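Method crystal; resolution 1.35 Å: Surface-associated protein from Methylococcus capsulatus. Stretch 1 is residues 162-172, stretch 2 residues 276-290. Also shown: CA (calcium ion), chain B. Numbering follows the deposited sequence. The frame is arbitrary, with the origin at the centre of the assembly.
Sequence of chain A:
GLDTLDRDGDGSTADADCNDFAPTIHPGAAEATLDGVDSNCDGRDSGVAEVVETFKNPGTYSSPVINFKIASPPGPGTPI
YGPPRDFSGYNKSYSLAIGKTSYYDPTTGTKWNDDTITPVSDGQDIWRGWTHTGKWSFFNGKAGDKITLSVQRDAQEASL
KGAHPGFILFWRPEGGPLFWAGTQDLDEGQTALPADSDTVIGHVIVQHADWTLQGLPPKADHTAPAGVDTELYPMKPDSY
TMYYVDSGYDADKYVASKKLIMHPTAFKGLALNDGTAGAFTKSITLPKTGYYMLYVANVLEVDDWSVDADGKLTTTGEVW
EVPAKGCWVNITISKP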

ATOM      1  N   GLY A 162       6.448   1.257 -18.232  1.00 11.04           N
ATOM      2  CA  GLY A 162       6.919   0.504 -17.074  1.00 10.70           C
ATOM      3  C   GLY A 162       5.910   0.466 -15.949  1.00 10.21           C
ATOM      4  O   GLY A 162       5.729  -0.566 -15.299  1.00 10.14           O
ATOM      5  N   ALA A 163       5.269   1.603 -15.701  1.00  9.86           N
ATOM      6  CA  ALA A 163       4.302   1.705 -14.618  1.00  9.90           C
ATOM      7  C   ALA A 163       3.042   0.893 -14.893  1.00 10.14           C
ATOM      8  O   ALA A 163       2.501   0.910 -15.996  1.00 10.09           O
ATOM      9  N   HIS A 164       2.595   0.194 -13.855  1.00  9.76           N
ATOM     10  CA  HIS A 164       1.249  -0.357 -13.763  1.00  9.70           C
ATOM     11  C   HIS A 164       0.864  -0.133 -12.308  1.00  9.82           C
ATOM     12  O   HIS A 164       1.027  -1.024 -11.466  1.00  9.30           O
ATOM     13  N   PRO A 165       0.403   1.080 -11.986  1.00  9.79           N
ATOM     14  CA  PRO A 165       0.224   1.394 -10.574  1.00 10.02           C
ATOM     15  C   PRO A 165      -0.912   0.609  -9.939  1.00  9.61           C
ATOM     16  O   PRO A 165      -1.905   0.289 -10.597  1.00  9.29           O
ATOM     17  N   GLY A 166      -0.750   0.316  -8.655  1.00  9.43           N
ATOM     18  CA  GLY A 166      -1.792  -0.282  -7.828  1.00  9.71           C
ATOM     19  C   GLY A 166      -1.892   0.468  -6.508  1.00  9.07           C
ATOM     20  O   GLY A 166      -0.980   1.215  -6.136  1.00  9.35           O
ATOM     21  N   PHE A 167      -3.005   0.284  -5.801  1.00  9.07           N
ATOM     22  CA  PHE A 167      -3.208   0.972  -4.526  1.00  9.12           C
ATOM     23  C   PHE A 167      -3.872   0.086  -3.492  1.00  9.39           C
ATOM     24  O   PHE A 167      -4.530  -0.897  -3.837  1.00  8.64           O
ATOM     25  N   ILE A 168      -3.678   0.448  -2.226  1.00  9.14           N
ATOM     26  CA  ILE A 168      -4.532  -0.025  -1.144  1.00  9.70           C
ATOM     27  C   ILE A 168      -4.910   1.194  -0.333  1.00  9.64           C
ATOM     28  O   ILE A 168      -4.059   2.032  -0.047  1.00  9.59           O
ATOM     29  N   LEU A 169      -6.185   1.274   0.033  1.00 10.04           N
ATOM     30  CA  LEU A 169      -6.701   2.340   0.872  1.00 10.45           C
ATOM     31  C   LEU A 169      -7.187   1.738   2.182  1.00 10.42           C
ATOM     32  O   LEU A 169      -7.983   0.797   2.173  1.00 10.38           O
ATOM     33  N   PHE A 170      -6.691   2.286   3.289  1.00 10.08           N
ATOM     34  CA  PHE A 170      -7.052   1.835   4.632  1.00 10.57           C
ATOM     35  C   PHE A 170      -7.722   2.970   5.396  1.00 11.27           C
ATOM     36  O   PHE A 170      -7.414   4.148   5.193  1.00 11.02           O
ATOM     37  N   TRP A 171      -8.595   2.589   6.324  1.00 12.72           N
ATOM     38  CA  TRP A 171      -9.172   3.508   7.281  1.00 10.87           C
ATOM     39  C   TRP A 171      -8.535   3.263   8.647  1.00 12.98           C
ATOM     40  O   TRP A 171      -8.404   2.110   9.082  1.00 11.21           O
ATOM     41  N   ARG A 172      -8.129   4.344   9.303  1.00 11.70           N
ATOM     42  CA  ARG A 172      -7.517   4.286  10.620  1.00 11.63           C
ATOM     43  C   ARG A 172      -8.490   4.965  11.591  1.00 12.25           C
ATOM     44  O   ARG A 172      -8.495   6.188  11.713  1.00 12.12           O
ATOM     45  N   THR A 276      -6.053   1.807 -21.018  1.00 16.26           N
ATOM     46  CA  THR A 276      -4.843   2.624 -20.971  1.00 15.88           C
ATOM     47  C   THR A 276      -3.785   2.005 -20.053  1.00 14.39           C
ATOM     48  O   THR A 276      -3.972   1.933 -18.836  1.00 13.76           O
ATOM     49  N   ALA A 277      -2.680   1.559 -20.639  1.00 13.75           N
ATOM     50  CA  ALA A 277      -1.573   0.990 -19.865  1.00 13.44           C
ATOM     51  C   ALA A 277      -0.824   2.116 -19.150  1.00 13.06           C
ATOM     52  O   ALA A 277      -0.559   3.164 -19.743  1.00 13.11           O
ATOM     53  N   GLY A 278      -0.495   1.907 -17.876  1.00 12.42           N
ATOM     54  CA  GLY A 278       0.301   2.874 -17.128  1.00 12.47           C
ATOM     55  C   GLY A 278      -0.521   3.807 -16.261  1.00 11.86           C
ATOM     56  O   GLY A 278       0.028   4.706 -15.625  1.00 11.98           O
ATOM     57  N   ALA A 279      -1.833   3.578 -16.208  1.00 11.85           N
ATOM     58  CA  ALA A 279      -2.735   4.450 -15.455  1.00 11.88           C
ATOM     59  C   ALA A 279      -3.977   3.693 -15.014  1.00 12.25           C
ATOM     60  O   ALA A 279      -4.447   2.796 -15.719  1.00 12.05           O
ATOM     61  N   PHE A 280      -4.519   4.061 -13.855  1.00 12.08           N
ATOM     62  CA  PHE A 280      -5.859   3.622 -13.485  1.00 11.86           C
ATOM     63  C   PHE A 280      -6.615   4.811 -12.904  1.00 12.81           C
ATOM     64  O   PHE A 280      -6.021   5.810 -12.491  1.00 12.67           O
ATOM     65  N   THR A 281      -7.933   4.693 -12.871  1.00 13.84           N
ATOM     66  CA  THR A 281      -8.764   5.679 -12.216  1.00 15.02           C
ATOM     67  C   THR A 281      -9.925   4.917 -11.601  1.00 15.65           C
ATOM     68  O   THR A 281     -10.428   3.947 -12.190  1.00 16.14           O
ATOM     69  N   LYS A 282     -10.326   5.318 -10.401  1.00 15.98           N
ATOM     70  CA  LYS A 282     -11.433   4.652  -9.741  1.00 17.77           C
ATOM     71  C   LYS A 282     -12.214   5.557  -8.808  1.00 17.22           C
ATOM     72  O   LYS A 282     -11.633   6.294  -8.024  1.00 16.86           O
ATOM     73  N   SER A 283     -13.539   5.463  -8.900  1.00 17.27           N
ATOM     74  CA  SER A 283     -14.457   6.139  -7.989  1.00 17.66           C
ATOM     75  C   SER A 283     -14.496   5.422  -6.652  1.00 17.77           C
ATOM     76  O   SER A 283     -14.612   4.200  -6.597  1.00 17.32           O
ATOM     77  N   ILE A 284     -14.426   6.199  -5.578  1.00 17.29           N
ATOM     78  CA  ILE A 284     -14.492   5.667  -4.218  1.00 17.08           C
ATOM     79  C   ILE A 284     -15.458   6.513  -3.404  1.00 17.95           C
ATOM     80  O   ILE A 284     -15.380   7.737  -3.424  1.00 17.68           O
ATOM     81  N   THR A 285     -16.385   5.857  -2.717  1.00 17.76           N
ATOM     82  CA  THR A 285     -17.217   6.542  -1.736  1.00 17.83           C
ATOM     83  C   THR A 285     -16.708   6.165  -0.350  1.00 16.94           C
ATOM     84  O   THR A 285     -16.712   4.990   0.022  1.00 16.83           O
ATOM     85  N   LEU A 286     -16.241   7.152   0.402  1.00 16.39           N
ATOM     86  CA  LEU A 286     -15.694   6.873   1.730  1.00 15.74           C
ATOM     87  C   LEU A 286     -16.772   6.282   2.643  1.00 16.33           C
ATOM     88  O   LEU A 286     -17.865   6.849   2.764  1.00 16.55           O
ATOM     89  N   PRO A 287     -16.478   5.142   3.286  1.00 16.33           N
ATOM     90  CA  PRO A 287     -17.470   4.524   4.169  1.00 16.57           C
ATOM     91  C   PRO A 287     -17.561   5.216   5.529  1.00 16.59           C
ATOM     92  O   PRO A 287     -18.581   5.091   6.217  1.00 16.96           O
ATOM     93  N   LYS A 288     -16.511   5.930   5.916  1.00 16.02           N
ATOM     94  CA  LYS A 288     -16.390   6.474   7.264  1.00 17.15           C
ATOM     95  C   LYS A 288     -15.797   7.875   7.278  1.00 15.84           C
ATOM     96  O   LYS A 288     -15.020   8.254   6.392  1.00 15.60           O
ATOM     97  N   THR A 289     -16.140   8.641   8.308  1.00 15.75           N
ATOM     98  CA  THR A 289     -15.456   9.891   8.574  1.00 15.58           C
ATOM     99  C   THR A 289     -14.100   9.631   9.213  1.00 15.10           C
ATOM    100  O   THR A 289     -13.953   8.726  10.040  1.00 15.37           O
ATOM    101  N   GLY A 290     -13.102  10.412   8.814  1.00 14.67           N
ATOM    102  CA  GLY A 290     -11.824  10.395   9.499  1.00 13.93           C
ATOM    103  C   GLY A 290     -10.595  10.311   8.616  1.00 13.17           C
ATOM    104  O   GLY A 290     -10.540  10.898   7.539  1.00 12.96           O
TER

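The two strands run in the same general direction, their axes 34° apart and no nearer than 7.2 Å, so side chains rather than backbone must fill most of the space between them. On stretch 1 the alternation is strict: Pro165, Phe167, Leu169 and Trp171 point toward stretch 2, while Ile168 and Phe170 lie out of its reach. Phe280, Lys282 and Ile284 answer from the other strand.

At the tight end, the backbones nearly meet. Gly278 CA lies 3.2 Å from Ala163 O in a CA-H...O contact, and Pro165 CD rests 3.7 Å from Gly278 O. Gly278, with phi 98°, sits in the type II turn from Thr276 to Ala279, where a CB would be jammed against the carbonyl of the residue before. The same turn offers its carbonyls to the calcium ion, held by Thr276 O and Ala279 O at 2.3 and 2.2 Å from CA; water 1 and ligands from elsewhere in the structure join them. His164 points its CB away, yet with chi1 m its ring returns toward the turn, CE1 reaching 4.3 Å from Ala277 CB.

As the gap widens, Phe280 supplies the main bump. In its p rotamer the ring enters the hollow made by Pro165, Gly166 and Phe167. Its edge meets Pro165 O, 3.2 Å from Phe280 CD2, while Pro165 CB lies 4.0 Å from Phe280 CE2. Gly166 brings no side chain to the hollow, and its CA comes within 4.1 Å of Phe280 CE2. Phe167, also p, sets its ring at 25° to that of Phe280 with centroids 5.4 Å apart; the rings are slid past each other and barely overlap, touching at Phe167 CD2 and Phe280 CZ, 3.4 Å apart.

Ile284 (m, t) is the next knob. Its CD1 reaches a point 4.1 Å from Phe167 CE1 and 4.2 Å from Leu169 CD2, so one methyl serves two neighbours; Leu169 is t, p. Lys282 also starts toward stretch 1, but its extended chain takes NZ to a hydrogen bond elsewhere.

The far end belongs to Trp171, chi1 t, which as a whole residue has the largest area covered by the other stretch. Lys288 (m, m at its first two angles) lays its aliphatic stem over one face of the broad ring: CG stands 3.6 Å above the six-membered ring centroid, almost on its normal, before the chain leads away. At the ring's edge, Trp171 NE1 gives a weak hydrogen bond to Thr289 O at 3.3 Å. Gly290 leaves room beside that nitrogen, where a CB would come within 3.4 Å of NE1.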

ATOM      1  CB  ALA A 163       3.928   3.171 -14.390  1.00 10.07           C
ATOM      2  CB  HIS A 164       1.205  -1.861 -14.062  1.00  9.93           C
ATOM      3  CG  HIS A 164       1.383  -2.209 -15.509  1.00 10.14           C
ATOM      4  ND1 HIS A 164       0.481  -1.841 -16.489  1.00 10.18           N
ATOM      5  CD2 HIS A 164       2.333  -2.950 -16.132  1.00 10.64           C
ATOM      6  CE1 HIS A 164       0.886  -2.316 -17.654  1.00 10.82           C
ATOM      7  NE2 HIS A 164       2.008  -2.988 -17.467  1.00 10.61           N
ATOM      8  CB  PRO A 165      -0.118   2.887 -10.573  1.00 10.37           C
ATOM      9  CG  PRO A 165       0.085   3.380 -11.952  1.00 12.37           C
ATOM     10  CD  PRO A 165       0.100   2.217 -12.873  1.00 10.04           C
ATOM     11  CB  PHE A 167      -4.047   2.246  -4.718  1.00  9.70           C
ATOM     12  CG  PHE A 167      -5.540   1.995  -4.790  1.00  8.44           C
ATOM     13  CD1 PHE A 167      -6.354   2.231  -3.688  1.00  9.89           C
ATOM     14  CD2 PHE A 167      -6.129   1.540  -5.962  1.00 10.56           C
ATOM     15  CE1 PHE A 167      -7.717   2.015  -3.755  1.00  9.85           C
ATOM     16  CE2 PHE A 167      -7.495   1.315  -6.033  1.00 10.03           C
ATOM     17  CZ  PHE A 167      -8.286   1.557  -4.933  1.00 10.84           C
ATOM     18  CB  ILE A 168      -3.824  -1.027  -0.194  1.00  9.99           C
ATOM     19  CG1 ILE A 168      -3.040  -2.100  -0.954  1.00  9.68           C
ATOM     20  CG2 ILE A 168      -4.852  -1.692   0.718  1.00  9.86           C
ATOM     21  CD1 ILE A 168      -1.973  -2.782  -0.062  1.00 10.19           C
ATOM     22  CB  LEU A 169      -7.851   3.066   0.157  1.00 10.67           C
ATOM     23  CG  LEU A 169      -8.457   4.239   0.933  1.00 11.13           C
ATOM     24  CD1 LEU A 169      -7.446   5.347   1.166  1.00 11.41           C
ATOM     25  CD2 LEU A 169      -9.686   4.782   0.194  1.00 11.64           C
ATOM     26  CB  PHE A 170      -5.807   1.464   5.438  1.00 10.75           C
ATOM     27  CG  PHE A 170      -5.021   0.299   4.887  1.00  8.90           C
ATOM     28  CD1 PHE A 170      -5.358  -1.011   5.223  1.00 10.70           C
ATOM     29  CD2 PHE A 170      -3.923   0.519   4.067  1.00 10.18           C
ATOM     30  CE1 PHE A 170      -4.613  -2.074   4.736  1.00  8.37           C
ATOM     31  CE2 PHE A 170      -3.175  -0.534   3.581  1.00  9.59           C
ATOM     32  CZ  PHE A 170      -3.518  -1.838   3.918  1.00 10.20           C
ATOM     33  CB  TRP A 171     -10.674   3.286   7.356  1.00 30.67           C
ATOM     34  CG  TRP A 171     -11.373   4.173   8.345  1.00 21.65           C
ATOM     35  CD1 TRP A 171     -11.321   5.543   8.419  1.00 28.98           C
ATOM     36  CD2 TRP A 171     -12.256   3.743   9.399  1.00  9.68           C
ATOM     37  NE1 TRP A 171     -12.115   5.987   9.464  1.00  8.46           N
ATOM     38  CE2 TRP A 171     -12.700   4.905  10.077  1.00 24.92           C
ATOM     39  CE3 TRP A 171     -12.709   2.491   9.836  1.00 23.22           C
ATOM     40  CZ2 TRP A 171     -13.577   4.844  11.167  1.00 12.27           C
ATOM     41  CZ3 TRP A 171     -13.582   2.434  10.919  1.00 10.75           C
ATOM     42  CH2 TRP A 171     -14.003   3.601  11.568  1.00  9.58           C
ATOM     43  CB  ARG A 172      -6.153   4.992  10.572  1.00 11.58           C
ATOM     44  CG  ARG A 172      -5.563   5.420  11.907  1.00 11.27           C
ATOM     45  CD  ARG A 172      -4.043   5.443  11.845  1.00  9.97           C
ATOM     46  NE  ARG A 172      -3.484   4.082  11.907  1.00  9.25           N
ATOM     47  CZ  ARG A 172      -2.188   3.795  11.794  1.00  9.36           C
ATOM     48  NH1 ARG A 172      -1.281   4.754  11.580  1.00  9.91           N
ATOM     49  NH2 ARG A 172      -1.783   2.533  11.896  1.00 10.60           N
ATOM     50  CB  THR A 276      -5.154   4.063 -20.518  1.00 14.65           C
ATOM     51  OG1 THR A 276      -6.057   4.669 -21.457  1.00 18.43           O
ATOM     52  CG2 THR A 276      -3.882   4.890 -20.445  1.00 16.23           C
ATOM     53  CB  ALA A 277      -0.616   0.226 -20.797  1.00 13.54           C
ATOM     54  CB  ALA A 279      -3.144   5.639 -16.310  1.00 12.48           C
ATOM     55  CB  PHE A 280      -5.841   2.424 -12.511  1.00 14.77           C
ATOM     56  CG  PHE A 280      -5.496   2.789 -11.084  1.00  8.22           C
ATOM     57  CD1 PHE A 280      -6.442   3.383 -10.253  1.00 11.67           C
ATOM     58  CD2 PHE A 280      -4.224   2.552 -10.581  1.00 11.67           C
ATOM     59  CE1 PHE A 280      -6.127   3.726  -8.945  1.00 12.52           C
ATOM     60  CE2 PHE A 280      -3.908   2.898  -9.272  1.00 11.19           C
ATOM     61  CZ  PHE A 280      -4.863   3.488  -8.463  1.00  9.60           C
ATOM     62  CB  THR A 281      -9.228   6.781 -13.212  1.00 14.97           C
ATOM     63  OG1 THR A 281      -9.955   7.796 -12.507  1.00 15.79           O
ATOM     64  CG2 THR A 281     -10.101   6.194 -14.326  1.00 16.61           C
ATOM     65  CB  LYS A 282     -10.961   3.440  -8.958  1.00 15.87           C
ATOM     66  CG  LYS A 282     -12.134   2.585  -8.600  1.00 15.54           C
ATOM     67  CD  LYS A 282     -11.746   1.373  -7.859  1.00 24.90           C
ATOM     68  CE  LYS A 282     -12.986   0.569  -7.619  1.00 24.12           C
ATOM     69  NZ  LYS A 282     -12.668  -0.559  -6.741  1.00 10.59           N
ATOM     70  CB  SER A 283     -15.870   6.157  -8.578  1.00 13.01           C
ATOM     71  OG  SER A 283     -15.905   6.866  -9.798  1.00 21.17           O
ATOM     72  CB  ILE A 284     -13.100   5.682  -3.532  1.00 20.82           C
ATOM     73  CG1 ILE A 284     -12.132   4.762  -4.276  1.00 10.05           C
ATOM     74  CG2 ILE A 284     -13.201   5.263  -2.075  1.00 12.38           C
ATOM     75  CD1 ILE A 284     -10.673   4.909  -3.871  1.00 22.98           C
ATOM     76  CB  THR A 285     -18.707   6.164  -1.878  1.00 11.78           C
ATOM     77  OG1 THR A 285     -19.165   6.488  -3.199  1.00 20.38           O
ATOM     78  CG2 THR A 285     -19.554   6.911  -0.851  1.00 20.45           C
ATOM     79  CB  LEU A 286     -15.119   8.140   2.355  1.00 15.38           C
ATOM     80  CG  LEU A 286     -13.985   8.857   1.605  1.00  8.14           C
ATOM     81  CD1 LEU A 286     -13.456   9.979   2.470  1.00 13.80           C
ATOM     82  CD2 LEU A 286     -12.855   7.906   1.224  1.00 14.27           C
ATOM     83  CB  PRO A 287     -16.940   3.096   4.339  1.00 16.72           C
ATOM     84  CG  PRO A 287     -15.446   3.237   4.203  1.00 16.74           C
ATOM     85  CD  PRO A 287     -15.236   4.342   3.195  1.00 16.49           C
ATOM     86  CB  LYS A 288     -15.487   5.573   8.119  1.00 11.39           C
ATOM     87  CG  LYS A 288     -15.980   4.160   8.336  1.00 16.07           C
ATOM     88  CD  LYS A 288     -17.152   4.172   9.299  1.00 19.66           C
ATOM     89  CE  LYS A 288     -17.672   2.776   9.612  1.00 13.61           C
ATOM     90  NZ  LYS A 288     -18.932   2.774  10.441  1.00 39.94           N
ATOM     91  CB  THR A 289     -16.319  10.807   9.475  1.00 15.98           C
ATOM     92  OG1 THR A 289     -17.486  11.189   8.735  1.00 15.94           O
ATOM     93  CG2 THR A 289     -15.546  12.055   9.914  1.00 15.27           C
TER
HETATM   94 CA    CA B1338      -5.335   1.258 -17.084  1.00 11.30          CA
HETATM   95  O   HOH W   1      -6.780   0.606 -15.356  1.00 12.33           O